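Local coordinates for protein eukaryotic peptide chain release factor GTP-binding subunit (PDB 1R5B) that serves as the GTP-binding subunit of the eukaryotic peptide chain release factor, belonging to the family of translational GTP-binding proteins related to elongation factor Tu, at residues A145-E158 / I181-S195. Residues are numbered along the deposited sequence; the frame is centred on the assembly and turned at random.
Sequences ADIGVLVISARRGE and INHLVVVINKMDEPS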
# COMPACT_ATOMS: atom_id res chain seq x y z
N ALA A 145 -6.21 -5.50 -10.74
CA ALA A 145 -5.11 -5.98 -9.92
C ALA A 145 -4.20 -4.84 -9.46
O ALA A 145 -4.01 -3.88 -10.18
CB ALA A 145 -4.30 -7.00 -10.69
N ASP A 146 -3.68 -4.94 -8.25
CA ASP A 146 -2.62 -4.06 -7.78
C ASP A 146 -1.25 -4.62 -8.15
O ASP A 146 -0.33 -3.86 -8.41
CB ASP A 146 -2.67 -3.90 -6.27
CG ASP A 146 -3.90 -3.16 -5.80
OD1 ASP A 146 -4.14 -2.03 -6.26
OD2 ASP A 146 -4.69 -3.63 -4.98
N ILE A 147 -1.14 -5.94 -8.15
CA ILE A 147 0.13 -6.62 -8.35
C ILE A 147 -0.08 -7.77 -9.32
O ILE A 147 -1.03 -8.52 -9.19
CB ILE A 147 0.64 -7.19 -7.01
CG1 ILE A 147 0.91 -6.08 -5.99
CG2 ILE A 147 1.91 -8.00 -7.23
CD1 ILE A 147 0.95 -6.60 -4.54
N GLY A 148 0.80 -7.90 -10.30
CA GLY A 148 0.79 -9.00 -11.24
C GLY A 148 2.06 -9.79 -11.02
O GLY A 148 3.14 -9.21 -10.96
N VAL A 149 1.93 -11.10 -10.84
CA VAL A 149 3.07 -11.98 -10.64
C VAL A 149 3.12 -12.96 -11.80
O VAL A 149 2.21 -13.78 -11.96
CB VAL A 149 2.98 -12.75 -9.32
CG1 VAL A 149 4.23 -13.63 -9.14
CG2 VAL A 149 2.84 -11.80 -8.12
N LEU A 150 4.14 -12.85 -12.64
CA LEU A 150 4.34 -13.80 -13.74
C LEU A 150 5.23 -14.92 -13.21
O LEU A 150 6.36 -14.67 -12.80
CB LEU A 150 4.98 -13.11 -14.95
CG LEU A 150 5.37 -13.97 -16.15
CD1 LEU A 150 4.15 -14.60 -16.78
CD2 LEU A 150 6.10 -13.12 -17.19
N VAL A 151 4.73 -16.16 -13.20
CA VAL A 151 5.48 -17.31 -12.69
C VAL A 151 6.09 -18.07 -13.83
O VAL A 151 5.38 -18.54 -14.72
CB VAL A 151 4.59 -18.24 -11.85
CG1 VAL A 151 5.44 -19.25 -11.10
CG2 VAL A 151 3.76 -17.41 -10.85
N ILE A 152 7.42 -18.18 -13.83
CA ILE A 152 8.17 -18.83 -14.90
C ILE A 152 8.94 -20.03 -14.34
O ILE A 152 9.51 -19.95 -13.26
CB ILE A 152 9.16 -17.83 -15.54
CG1 ILE A 152 8.42 -16.65 -16.18
CG2 ILE A 152 10.03 -18.53 -16.59
CD1 ILE A 152 7.65 -16.98 -17.45
N SER A 153 8.94 -21.14 -15.07
CA SER A 153 9.71 -22.31 -14.69
C SER A 153 11.17 -22.13 -15.09
O SER A 153 11.45 -21.74 -16.22
CB SER A 153 9.17 -23.57 -15.35
OG SER A 153 10.05 -24.65 -15.14
N ALA A 154 12.07 -22.46 -14.17
CA ALA A 154 13.50 -22.38 -14.41
C ALA A 154 14.06 -23.71 -14.91
O ALA A 154 15.21 -23.77 -15.33
CB ALA A 154 14.23 -21.96 -13.15
N ARG A 155 13.27 -24.78 -14.84
CA ARG A 155 13.69 -26.09 -15.34
C ARG A 155 14.19 -26.02 -16.79
O ARG A 155 13.59 -25.35 -17.62
CB ARG A 155 12.53 -27.08 -15.25
CG ARG A 155 12.87 -28.53 -15.66
CD ARG A 155 11.68 -29.32 -16.19
NE ARG A 155 10.55 -29.30 -15.25
CZ ARG A 155 9.91 -30.37 -14.77
NH1 ARG A 155 10.27 -31.61 -15.12
NH2 ARG A 155 8.90 -30.19 -13.92
N ARG A 156 15.30 -26.70 -17.08
CA ARG A 156 15.80 -26.77 -18.45
C ARG A 156 14.78 -27.49 -19.32
O ARG A 156 14.16 -28.47 -18.89
CB ARG A 156 17.16 -27.48 -18.50
CG ARG A 156 18.28 -26.72 -17.78
CD ARG A 156 19.70 -27.27 -17.98
NE ARG A 156 20.62 -26.61 -17.06
CZ ARG A 156 21.13 -25.38 -17.23
NH1 ARG A 156 20.85 -24.65 -18.32
NH2 ARG A 156 21.93 -24.87 -16.30
N GLY A 157 14.60 -27.01 -20.55
CA GLY A 157 13.53 -27.48 -21.42
C GLY A 157 12.23 -26.70 -21.26
O GLY A 157 11.72 -26.15 -22.22
N GLU A 158 11.71 -26.61 -20.03
CA GLU A 158 10.41 -25.98 -19.79
C GLU A 158 10.44 -24.45 -19.98
O GLU A 158 9.59 -23.89 -20.65
CB GLU A 158 9.91 -26.34 -18.38
CG GLU A 158 8.40 -26.38 -18.23
CD GLU A 158 7.97 -26.52 -16.78
OE1 GLU A 158 6.80 -26.22 -16.46
OE2 GLU A 158 8.81 -26.91 -15.95
N ILE A 181 -0.85 -4.09 -15.47
CA ILE A 181 0.37 -4.35 -14.69
C ILE A 181 1.54 -3.71 -15.37
O ILE A 181 2.07 -4.23 -16.34
CB ILE A 181 0.66 -5.88 -14.54
CG1 ILE A 181 -0.55 -6.62 -13.98
CG2 ILE A 181 1.89 -6.08 -13.64
CD1 ILE A 181 -1.11 -5.95 -12.73
N ASN A 182 1.93 -2.55 -14.85
CA ASN A 182 3.06 -1.78 -15.36
C ASN A 182 4.32 -2.01 -14.54
O ASN A 182 5.40 -1.58 -14.93
CB ASN A 182 2.69 -0.30 -15.39
CG ASN A 182 1.57 -0.00 -16.36
OD1 ASN A 182 0.70 0.82 -16.10
ND2 ASN A 182 1.58 -0.69 -17.49
N HIS A 183 4.18 -2.67 -13.41
CA HIS A 183 5.33 -3.09 -12.62
C HIS A 183 5.14 -4.57 -12.36
O HIS A 183 4.37 -4.97 -11.50
CB HIS A 183 5.40 -2.29 -11.33
CG HIS A 183 6.55 -2.66 -10.46
ND1 HIS A 183 6.54 -3.78 -9.66
CD2 HIS A 183 7.74 -2.06 -10.25
CE1 HIS A 183 7.67 -3.85 -8.99
NE2 HIS A 183 8.42 -2.82 -9.33
N LEU A 184 5.83 -5.38 -13.14
CA LEU A 184 5.62 -6.81 -13.14
C LEU A 184 6.57 -7.46 -12.15
O LEU A 184 7.76 -7.22 -12.17
CB LEU A 184 5.89 -7.33 -14.55
CG LEU A 184 5.50 -8.76 -14.87
CD1 LEU A 184 4.02 -8.96 -14.67
CD2 LEU A 184 5.87 -9.06 -16.31
N VAL A 185 6.02 -8.28 -11.27
CA VAL A 185 6.82 -9.17 -10.44
C VAL A 185 6.95 -10.52 -11.17
O VAL A 185 5.94 -11.14 -11.50
CB VAL A 185 6.18 -9.39 -9.06
CG1 VAL A 185 7.01 -10.32 -8.22
CG2 VAL A 185 6.01 -8.05 -8.34
N VAL A 186 8.18 -10.94 -11.43
CA VAL A 186 8.46 -12.15 -12.18
C VAL A 186 9.13 -13.12 -11.22
O VAL A 186 10.24 -12.87 -10.74
CB VAL A 186 9.40 -11.87 -13.37
CG1 VAL A 186 9.83 -13.18 -14.04
CG2 VAL A 186 8.74 -10.98 -14.36
N VAL A 187 8.45 -14.22 -10.95
CA VAL A 187 8.93 -15.23 -10.02
C VAL A 187 9.54 -16.40 -10.81
O VAL A 187 8.87 -17.06 -11.60
CB VAL A 187 7.77 -15.65 -9.08
CG1 VAL A 187 7.95 -16.99 -8.53
CG2 VAL A 187 7.63 -14.63 -7.94
N ILE A 188 10.84 -16.61 -10.64
CA ILE A 188 11.53 -17.71 -11.28
C ILE A 188 11.38 -18.93 -10.35
O ILE A 188 12.05 -19.02 -9.32
CB ILE A 188 13.03 -17.38 -11.51
CG1 ILE A 188 13.23 -16.08 -12.31
CG2 ILE A 188 13.74 -18.55 -12.21
CD1 ILE A 188 12.64 -16.08 -13.66
N ASN A 189 10.51 -19.87 -10.74
CA ASN A 189 10.11 -21.00 -9.89
C ASN A 189 10.94 -22.26 -10.18
O ASN A 189 11.69 -22.30 -11.15
CB ASN A 189 8.62 -21.27 -10.12
CG ASN A 189 8.01 -22.19 -9.08
OD1 ASN A 189 7.05 -22.92 -9.36
ND2 ASN A 189 8.54 -22.16 -7.87
N LYS A 190 10.80 -23.27 -9.33
CA LYS A 190 11.46 -24.57 -9.48
C LYS A 190 12.98 -24.50 -9.37
O LYS A 190 13.69 -25.28 -10.00
CB LYS A 190 11.05 -25.25 -10.79
CG LYS A 190 9.55 -25.24 -11.07
CD LYS A 190 9.22 -26.24 -12.17
CE LYS A 190 7.73 -26.53 -12.28
NZ LYS A 190 7.39 -26.98 -13.66
N MET A 191 13.49 -23.59 -8.54
CA MET A 191 14.93 -23.44 -8.36
C MET A 191 15.57 -24.68 -7.69
O MET A 191 16.77 -24.90 -7.82
CB MET A 191 15.24 -22.17 -7.55
CG MET A 191 14.87 -20.86 -8.26
SD MET A 191 15.78 -20.50 -9.79
CE MET A 191 17.38 -20.54 -9.30
N ASP A 192 14.75 -25.46 -6.98
CA ASP A 192 15.19 -26.64 -6.24
C ASP A 192 15.41 -27.89 -7.12
O ASP A 192 16.11 -28.82 -6.72
CB ASP A 192 14.14 -26.98 -5.18
CG ASP A 192 12.86 -27.62 -5.77
OD1 ASP A 192 12.08 -26.90 -6.44
OD2 ASP A 192 12.57 -28.83 -5.63
N GLU A 193 14.80 -27.90 -8.30
CA GLU A 193 14.74 -29.09 -9.16
C GLU A 193 16.12 -29.60 -9.62
O GLU A 193 17.09 -28.86 -9.58
CB GLU A 193 13.86 -28.81 -10.38
CG GLU A 193 12.37 -28.99 -10.11
CD GLU A 193 11.57 -29.34 -11.37
OE1 GLU A 193 12.17 -29.50 -12.45
OE2 GLU A 193 10.33 -29.45 -11.27
N PRO A 194 16.22 -30.86 -10.02
CA PRO A 194 17.49 -31.43 -10.51
C PRO A 194 18.30 -30.58 -11.51
O PRO A 194 19.51 -30.44 -11.36
CB PRO A 194 17.03 -32.73 -11.18
CG PRO A 194 15.81 -33.13 -10.42
CD PRO A 194 15.13 -31.86 -10.00
N SER A 195 17.63 -30.02 -12.52
CA SER A 195 18.30 -29.31 -13.61
C SER A 195 18.76 -27.91 -13.20
O SER A 195 19.66 -27.33 -13.82
CB SER A 195 17.34 -29.18 -14.79
OG SER A 195 16.18 -28.45 -14.41
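Lys190 reaches across to Glu158 just beyond the ends of two parallel strands, 147-153 and 184-189, and the pair illustrates how a buried sheet can finish in a cluster of charges. The lysine chain runs extended beyond CG, passing Ser153 OG with its CD, and delivers NZ to the syn lone pair of Glu158 OE2 at 2.7 Å; the backbone O of Asp53 takes a further hydrogen bond from NZ. Ser153 OG, anti to its own backbone nitrogen (chi1 171°), donates to the same OE2 from above the carboxylate plane, so two donors grip that oxygen from different directions. The serine OG also accepts from Arg155 N, closing an ST turn. Arg155 bends at chi3 (-54°), bringing NE to 3.0 Å from Glu158 OE2, a salt bridge with a weak hydrogen bond, while Glu193 OE1 sits over one guanidinium face, its carboxylate turned steeply (75°) against it. Glu193 OE2 is 3.1 Å from Arg155 NH2, well out of the guanidinium plane, and the attraction is purely electrostatic. Between the strands, alternating backbone bonds run from Val185 N to Gly148 O through to Ala154 N and Asn189 O. On one sheet face Val149 CG1 meets Val187 CG2 at 3.7 Å, and Val151 CG1 rests on Asn189 CB. On the other, Leu150 CD2 touches Leu184 CD2, and helix 169-178 covers Leu150 and Ile152, the latter also meeting helix 200-218. Just past the strand end Ala154 CB abuts Ile188 CG2 at 3.6 Å. With helix 169-178 lying between the strands in sequence, this is a beta-alpha-beta crossover within the P-loop GTPase fold.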